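Local coordinates for Ycf54-like protein (Synechocystis sp. PCC 6803, PDB 5M2P) that probably acts as a component of the Mg-protoporphyrin IX monomethyl ester cyclase and is required for protochlorophyllide formation in chlorophyll biosynthesis, at residues D42-L52 with A64-N75. Sequence-based numbering, arbitrary orientation.
Sequences DFWQVIQPAFL and APEKNVAIVSTN. With SO4 (sulfate ion), chain B.
Strands 43-47 and 68-73 pair antiparallel, axes 4.6 Å apart at closest, with W44-V72 and V46-A70 as hydrogen-bonded pairs; V72 N to W44 O is nearly straight at 172°. Beyond I47, Q48 N bonds N68 O, continuing the pairing, and the Q48 side chain extends it. Bent at chi2 (70°), it swings its amide back: OE1 accepts from N68 N at 2.8 Å and NE2 donates to E66 O at 3.0 Å. The N68 amide stacks on that of Q48, planes 16° apart, and N68 ND2 donates to P65 O (2.9 Å). At the other end D42 O takes two donors, S73 OG at 2.6 Å and T74 N; S73 OG accepts from N75 N, an ST turn. Waters link the D42 carboxylate to S73, T74 and N75, and Y34 OH hydrogen-bonds D42 OD1. On the W44-V46 face, W44 CE3 lies against V72 CG1 and V72 O, A70 CB meets the edge of the F51 ring (CZ, 3.7 Å), and V72 CG2 touches F51 CE2 and V46 CG2. Strand 43-47 is outermost in the four-stranded sheet, followed by 68-73 and 5-13; helix 21-36 packs on the F43-Q45-I71 face, and F51 meets Y9 and F94 on the other.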
ATOM      1  N   ASP A  42      11.438  -0.261  -1.093  1.00  9.31           N
ATOM      2  CA  ASP A  42      10.592  -1.462  -1.134  1.00  8.86           C
ATOM      3  C   ASP A  42       9.218  -1.187  -0.536  1.00  7.20           C
ATOM      4  O   ASP A  42       8.538  -2.115  -0.084  1.00  8.69           O
ATOM      5  CB  ASP A  42      11.276  -2.636  -0.432  1.00  9.95           C
ATOM      6  CG  ASP A  42      11.474  -2.408   1.054  1.00 10.60           C
ATOM      7  OD1 ASP A  42      11.218  -1.291   1.549  1.00  9.69           O
ATOM      8  OD2 ASP A  42      11.882  -3.387   1.727  1.00 14.14           O
ATOM      9  N   PHE A  43       8.802   0.074  -0.554  1.00  7.05           N
ATOM     10  CA  PHE A  43       7.487   0.475  -0.077  1.00  7.66           C
ATOM     11  C   PHE A  43       7.067   1.662  -0.914  1.00  8.37           C
ATOM     12  O   PHE A  43       7.906   2.460  -1.325  1.00  8.13           O
ATOM     13  CB  PHE A  43       7.496   0.843   1.428  1.00  7.80           C
ATOM     14  CG  PHE A  43       8.371   2.018   1.745  1.00  8.01           C
ATOM     15  CD1 PHE A  43       9.746   1.880   1.864  1.00  9.06           C
ATOM     16  CD2 PHE A  43       7.832   3.301   1.862  1.00  8.68           C
ATOM     17  CE1 PHE A  43      10.561   2.988   2.077  1.00  8.97           C
ATOM     18  CE2 PHE A  43       8.641   4.390   2.094  1.00  9.89           C
ATOM     19  CZ  PHE A  43      10.012   4.233   2.216  1.00 10.61           C
ATOM     20  N   TRP A  44       5.768   1.777  -1.130  1.00  7.17           N
ATOM     21  CA  TRP A  44       5.200   2.735  -2.045  1.00  7.62           C
ATOM     22  C   TRP A  44       3.796   3.105  -1.587  1.00  8.22           C
ATOM     23  O   TRP A  44       3.088   2.300  -1.007  1.00  9.77           O
ATOM     24  CB  TRP A  44       5.119   2.162  -3.467  1.00  9.28           C
ATOM     25  CG  TRP A  44       6.383   1.513  -3.969  1.00 10.65           C
ATOM     26  CD1 TRP A  44       7.376   2.101  -4.686  1.00 11.24           C
ATOM     27  CD2 TRP A  44       6.779   0.158  -3.768  1.00 10.25           C
ATOM     28  NE1 TRP A  44       8.362   1.198  -4.932  1.00 12.45           N
ATOM     29  CE2 TRP A  44       8.020  -0.005  -4.392  1.00 10.46           C
ATOM     30  CE3 TRP A  44       6.203  -0.943  -3.119  1.00  9.95           C
ATOM     31  CZ2 TRP A  44       8.701  -1.223  -4.386  1.00 10.81           C
ATOM     32  CZ3 TRP A  44       6.876  -2.144  -3.115  1.00 10.39           C
ATOM     33  CH2 TRP A  44       8.103  -2.274  -3.760  1.00 11.54           C
ATOM     34  N   GLN A  45       3.380   4.316  -1.928  1.00  8.71           N
ATOM     35  CA  GLN A  45       2.027   4.733  -1.759  1.00  8.67           C
ATOM     36  C   GLN A  45       1.399   4.798  -3.140  1.00  8.90           C
ATOM     37  O   GLN A  45       1.943   5.462  -4.041  1.00 11.96           O
ATOM     38  CB  GLN A  45       1.975   6.080  -1.040  1.00 10.05           C
ATOM     39  CG  GLN A  45       0.555   6.621  -0.898  1.00 12.00           C
ATOM     40  CD  GLN A  45       0.432   7.715   0.168  1.00 14.31           C
ATOM     41  OE1 GLN A  45       0.741   7.494   1.329  1.00 19.03           O
ATOM     42  NE2 GLN A  45      -0.046   8.878  -0.231  1.00 19.52           N
ATOM     43  N   VAL A  46       0.287   4.095  -3.314  1.00  8.35           N
ATOM     44  CA  VAL A  46      -0.372   3.957  -4.612  1.00  8.59           C
ATOM     45  C   VAL A  46      -1.775   4.498  -4.478  1.00  8.92           C
ATOM     46  O   VAL A  46      -2.578   3.988  -3.716  1.00  8.99           O
ATOM     47  CB  VAL A  46      -0.432   2.468  -5.056  1.00  9.27           C
ATOM     48  CG1 VAL A  46      -1.101   2.346  -6.426  1.00 10.27           C
ATOM     49  CG2 VAL A  46       0.957   1.846  -5.085  1.00 10.09           C
ATOM     50  N   ILE A  47      -2.087   5.531  -5.250  1.00 10.11           N
ATOM     51  CA  ILE A  47      -3.409   6.122  -5.253  1.00  9.86           C
ATOM     52  C   ILE A  47      -4.329   5.248  -6.115  1.00  9.08           C
ATOM     53  O   ILE A  47      -3.954   4.821  -7.216  1.00 11.67           O
ATOM     54  CB  ILE A  47      -3.380   7.558  -5.814  1.00 14.40           C
ATOM     55  CG1 ILE A  47      -2.489   8.456  -4.954  1.00 19.18           C
ATOM     56  CG2 ILE A  47      -4.790   8.116  -5.875  1.00 17.92           C
ATOM     57  CD1 ILE A  47      -2.122   9.776  -5.605  1.00 25.99           C
ATOM     58  N   GLN A  48      -5.518   4.956  -5.613  1.00  8.93           N
ATOM     59  CA  GLN A  48      -6.508   4.177  -6.328  1.00  8.95           C
ATOM     60  C   GLN A  48      -5.887   2.930  -6.986  1.00  8.85           C
ATOM     61  O   GLN A  48      -5.959   2.742  -8.219  1.00  9.80           O
ATOM     62  CB  GLN A  48      -7.231   5.034  -7.374  1.00 10.63           C
ATOM     63  CG  GLN A  48      -8.647   4.543  -7.623  1.00 11.70           C
ATOM     64  CD  GLN A  48      -9.614   4.777  -6.463  1.00 12.27           C
ATOM     65  OE1 GLN A  48      -9.349   5.548  -5.552  1.00 12.53           O
ATOM     66  NE2 GLN A  48     -10.738   4.100  -6.513  1.00 14.35           N
ATOM     67  N   PRO A  49      -5.335   2.028  -6.168  1.00  9.11           N
ATOM     68  CA  PRO A  49      -4.567   0.924  -6.765  1.00  8.49           C
ATOM     69  C   PRO A  49      -5.348  -0.018  -7.678  1.00  8.51           C
ATOM     70  O   PRO A  49      -6.426  -0.499  -7.353  1.00 10.46           O
ATOM     71  CB  PRO A  49      -4.099   0.131  -5.545  1.00  8.26           C
ATOM     72  CG  PRO A  49      -5.031   0.562  -4.430  1.00  8.64           C
ATOM     73  CD  PRO A  49      -5.280   2.025  -4.696  1.00  8.49           C
ATOM     74  N   ALA A  50      -4.736  -0.334  -8.816  1.00  9.51           N
ATOM     75  CA  ALA A  50      -5.304  -1.297  -9.743  1.00 10.73           C
ATOM     76  C   ALA A  50      -5.337  -2.714  -9.189  1.00 10.01           C
ATOM     77  O   ALA A  50      -6.130  -3.545  -9.616  1.00 12.19           O
ATOM     78  CB  ALA A  50      -4.505  -1.281 -11.024  1.00 11.74           C
ATOM     79  N   PHE A  51      -4.476  -3.024  -8.221  1.00  9.31           N
ATOM     80  CA  PHE A  51      -4.496  -4.392  -7.666  1.00  9.48           C
ATOM     81  C   PHE A  51      -5.833  -4.779  -7.058  1.00  9.14           C
ATOM     82  O   PHE A  51      -6.164  -5.961  -6.975  1.00  9.84           O
ATOM     83  CB  PHE A  51      -3.331  -4.669  -6.688  1.00  9.50           C
ATOM     84  CG  PHE A  51      -3.398  -3.948  -5.346  1.00  9.65           C
ATOM     85  CD1 PHE A  51      -4.351  -4.275  -4.389  1.00 10.23           C
ATOM     86  CD2 PHE A  51      -2.429  -3.003  -5.004  1.00  9.35           C
ATOM     87  CE1 PHE A  51      -4.363  -3.659  -3.140  1.00 10.20           C
ATOM     88  CE2 PHE A  51      -2.464  -2.370  -3.767  1.00  9.56           C
ATOM     89  CZ  PHE A  51      -3.420  -2.705  -2.851  1.00  9.89           C
ATOM     90  N   LEU A  52      -6.615  -3.782  -6.648  1.00  9.03           N
ATOM     91  CA  LEU A  52      -7.875  -4.046  -5.997  1.00 10.51           C
ATOM     92  C   LEU A  52      -8.886  -4.719  -6.907  1.00 10.18           C
ATOM     93  O   LEU A  52      -9.872  -5.267  -6.415  1.00 12.01           O
ATOM     94  CB  LEU A  52      -8.430  -2.743  -5.432  1.00 12.74           C
ATOM     95  CG  LEU A  52      -9.404  -2.822  -4.274  1.00 12.82           C
ATOM     96  CD1 LEU A  52      -8.888  -3.699  -3.129  1.00 12.84           C
ATOM     97  CD2 LEU A  52      -9.661  -1.395  -3.830  1.00 13.09           C
ATOM     98  N   ALA A  64     -14.088  -1.660   0.423  1.00 13.46           N
ATOM     99  CA  ALA A  64     -13.183  -0.519   0.279  1.00 13.01           C
ATOM    100  C   ALA A  64     -13.893   0.810   0.127  1.00 12.13           C
ATOM    101  O   ALA A  64     -14.956   0.866  -0.512  1.00 14.83           O
ATOM    102  CB  ALA A  64     -12.289  -0.734  -0.944  1.00 15.39           C
ATOM    103  N   PRO A  65     -13.259   1.899   0.617  1.00 11.29           N
ATOM    104  CA  PRO A  65     -13.697   3.268   0.271  1.00 11.68           C
ATOM    105  C   PRO A  65     -13.737   3.503  -1.246  1.00 12.63           C
ATOM    106  O   PRO A  65     -12.953   2.893  -1.995  1.00 15.95           O
ATOM    107  CB  PRO A  65     -12.631   4.180   0.889  1.00 11.81           C
ATOM    108  CG  PRO A  65     -11.905   3.340   1.862  1.00 11.60           C
ATOM    109  CD  PRO A  65     -12.035   1.910   1.427  1.00 11.42           C
ATOM    110  N   GLU A  66     -14.591   4.426  -1.674  1.00 13.36           N
ATOM    111  CA  GLU A  66     -14.692   4.778  -3.099  1.00 18.36           C
ATOM    112  C   GLU A  66     -13.374   5.364  -3.626  1.00 14.59           C
ATOM    113  O   GLU A  66     -12.942   5.030  -4.754  1.00 17.57           O
ATOM    114  CB  GLU A  66     -15.865   5.749  -3.312  1.00 21.26           C
ATOM    115  CG  GLU A  66     -16.120   6.187  -4.743  1.00 36.90           C
ATOM    116  CD  GLU A  66     -17.200   7.244  -4.780  1.00 57.84           C
ATOM    117  OE1 GLU A  66     -18.183   7.092  -4.023  1.00 62.31           O
ATOM    118  OE2 GLU A  66     -17.049   8.229  -5.531  1.00 53.92           O
ATOM    119  N   LYS A  67     -12.775   6.274  -2.872  1.00 13.51           N
ATOM    120  CA  LYS A  67     -11.532   6.916  -3.254  1.00 13.70           C
ATOM    121  C   LYS A  67     -10.539   6.366  -2.251  1.00 11.63           C
ATOM    122  O   LYS A  67     -10.618   6.667  -1.052  1.00 11.74           O
ATOM    123  CB  LYS A  67     -11.640   8.441  -3.178  1.00 16.49           C
ATOM    124  CG  LYS A  67     -12.641   9.016  -4.172  1.00 17.84           C
ATOM    125  CD  LYS A  67     -12.336  10.463  -4.531  1.00 29.11           C
ATOM    126  CE  LYS A  67     -13.012  11.457  -3.610  1.00 33.25           C
ATOM    127  NZ  LYS A  67     -13.144  12.818  -4.229  1.00 33.81           N
ATOM    128  N   ASN A  68      -9.669   5.494  -2.742  1.00 10.75           N
ATOM    129  CA  ASN A  68      -8.779   4.756  -1.868  1.00  8.80           C
ATOM    130  C   ASN A  68      -7.322   4.915  -2.255  1.00  9.15           C
ATOM    131  O   ASN A  68      -6.989   5.450  -3.315  1.00  9.49           O
ATOM    132  CB  ASN A  68      -9.223   3.302  -1.767  1.00  9.33           C
ATOM    133  CG  ASN A  68      -9.363   2.632  -3.104  1.00 10.04           C
ATOM    134  OD1 ASN A  68      -8.397   2.450  -3.828  1.00 11.19           O
ATOM    135  ND2 ASN A  68     -10.573   2.188  -3.402  1.00 11.45           N
ATOM    136  N   VAL A  69      -6.460   4.452  -1.361  1.00  9.15           N
ATOM    137  CA  VAL A  69      -5.030   4.653  -1.474  1.00  8.62           C
ATOM    138  C   VAL A  69      -4.375   3.566  -0.632  1.00  7.55           C
ATOM    139  O   VAL A  69      -4.834   3.291   0.476  1.00  9.55           O
ATOM    140  CB  VAL A  69      -4.584   6.048  -0.996  1.00 10.09           C
ATOM    141  CG1 VAL A  69      -5.210   6.413   0.324  1.00 10.21           C
ATOM    142  CG2 VAL A  69      -3.062   6.202  -0.969  1.00 10.37           C
ATOM    143  N   ALA A  70      -3.365   2.904  -1.195  1.00  7.07           N
ATOM    144  CA  ALA A  70      -2.667   1.848  -0.473  1.00  7.39           C
ATOM    145  C   ALA A  70      -1.244   2.219  -0.143  1.00  7.26           C
ATOM    146  O   ALA A  70      -0.521   2.819  -0.943  1.00  8.65           O
ATOM    147  CB  ALA A  70      -2.668   0.558  -1.300  1.00  8.63           C
ATOM    148  N   ILE A  71      -0.798   1.741   1.013  1.00  6.36           N
ATOM    149  CA  ILE A  71       0.615   1.599   1.294  1.00  7.44           C
ATOM    150  C   ILE A  71       0.962   0.146   0.994  1.00  7.18           C
ATOM    151  O   ILE A  71       0.336  -0.774   1.513  1.00  8.28           O
ATOM    152  CB  ILE A  71       0.967   1.961   2.753  1.00  8.02           C
ATOM    153  CG1 ILE A  71       0.368   3.313   3.159  1.00 10.43           C
ATOM    154  CG2 ILE A  71       2.471   1.955   2.934  1.00  9.01           C
ATOM    155  CD1 ILE A  71       0.775   4.469   2.301  1.00 12.21           C
ATOM    156  N   VAL A  72       1.918  -0.039   0.101  1.00  7.40           N
ATOM    157  CA  VAL A  72       2.311  -1.359  -0.410  1.00  7.39           C
ATOM    158  C   VAL A  72       3.769  -1.563  -0.080  1.00  7.51           C
ATOM    159  O   VAL A  72       4.581  -0.659  -0.227  1.00  8.41           O
ATOM    160  CB  VAL A  72       2.121  -1.400  -1.943  1.00  9.78           C
ATOM    161  CG1 VAL A  72       2.527  -2.750  -2.525  1.00 10.24           C
ATOM    162  CG2 VAL A  72       0.691  -1.037  -2.280  1.00 11.13           C
ATOM    163  N   SER A  73       4.131  -2.780   0.299  1.00  7.31           N
ATOM    164  CA  SER A  73       5.541  -3.083   0.504  1.00  7.39           C
ATOM    165  C   SER A  73       5.795  -4.555   0.339  1.00  6.17           C
ATOM    166  O   SER A  73       4.923  -5.376   0.612  1.00  7.38           O
ATOM    167  CB  SER A  73       5.963  -2.687   1.924  1.00  8.43           C
ATOM    168  OG  SER A  73       7.340  -2.850   2.154  1.00  9.07           O
ATOM    169  N   THR A  74       7.019  -4.910  -0.073  1.00  6.88           N
ATOM    170  CA  THR A  74       7.476  -6.292  -0.028  1.00  6.85           C
ATOM    171  C   THR A  74       8.025  -6.670   1.351  1.00  7.24           C
ATOM    172  O   THR A  74       8.382  -7.813   1.555  1.00  8.69           O
ATOM    173  CB  THR A  74       8.509  -6.566  -1.118  1.00  7.77           C
ATOM    174  OG1 THR A  74       9.549  -5.590  -0.993  1.00  8.87           O
ATOM    175  CG2 THR A  74       7.854  -6.489  -2.501  1.00 10.03           C
ATOM    176  N   ASN A  75       8.063  -5.693   2.264  1.00  7.29           N
ATOM    177  CA  ASN A  75       8.509  -5.911   3.637  1.00  9.24           C
ATOM    178  C   ASN A  75       7.301  -6.070   4.546  1.00  7.47           C
ATOM    179  O   ASN A  75       6.637  -5.089   4.872  1.00  7.25           O
ATOM    180  CB  ASN A  75       9.376  -4.735   4.090  1.00 10.41           C
ATOM    181  CG  ASN A  75       9.879  -4.876   5.515  1.00 13.51           C
ATOM    182  OD1 ASN A  75       9.409  -5.722   6.276  1.00 15.91           O
ATOM    183  ND2 ASN A  75      10.832  -4.043   5.880  1.00 21.98           N
TER
HETATM  184  S   SO4 B 201     -16.525   6.099   1.350  0.50 18.75           S
HETATM  185  O1  SO4 B 201     -17.302   7.347   1.555  0.50 20.56           O
HETATM  186  O2  SO4 B 201     -17.053   5.052   2.245  0.50 18.46           O
HETATM  187  O3  SO4 B 201     -16.624   5.650  -0.062  0.50 20.59           O
HETATM  188  O4  SO4 B 201     -15.105   6.332   1.680  0.50 18.43           O
HETATM  189  O   HOH W   1      11.408  -6.004   0.929  1.00 16.17           O
HETATM  190  O   HOH W   2       9.619  -1.168   3.795  1.00 17.82           O
HETATM  191  O   HOH W   3      12.920  -3.061   4.116  1.00 28.26           O
HETATM  192  O   HOH W   4      -8.560   1.106  -6.352  1.00 13.40           O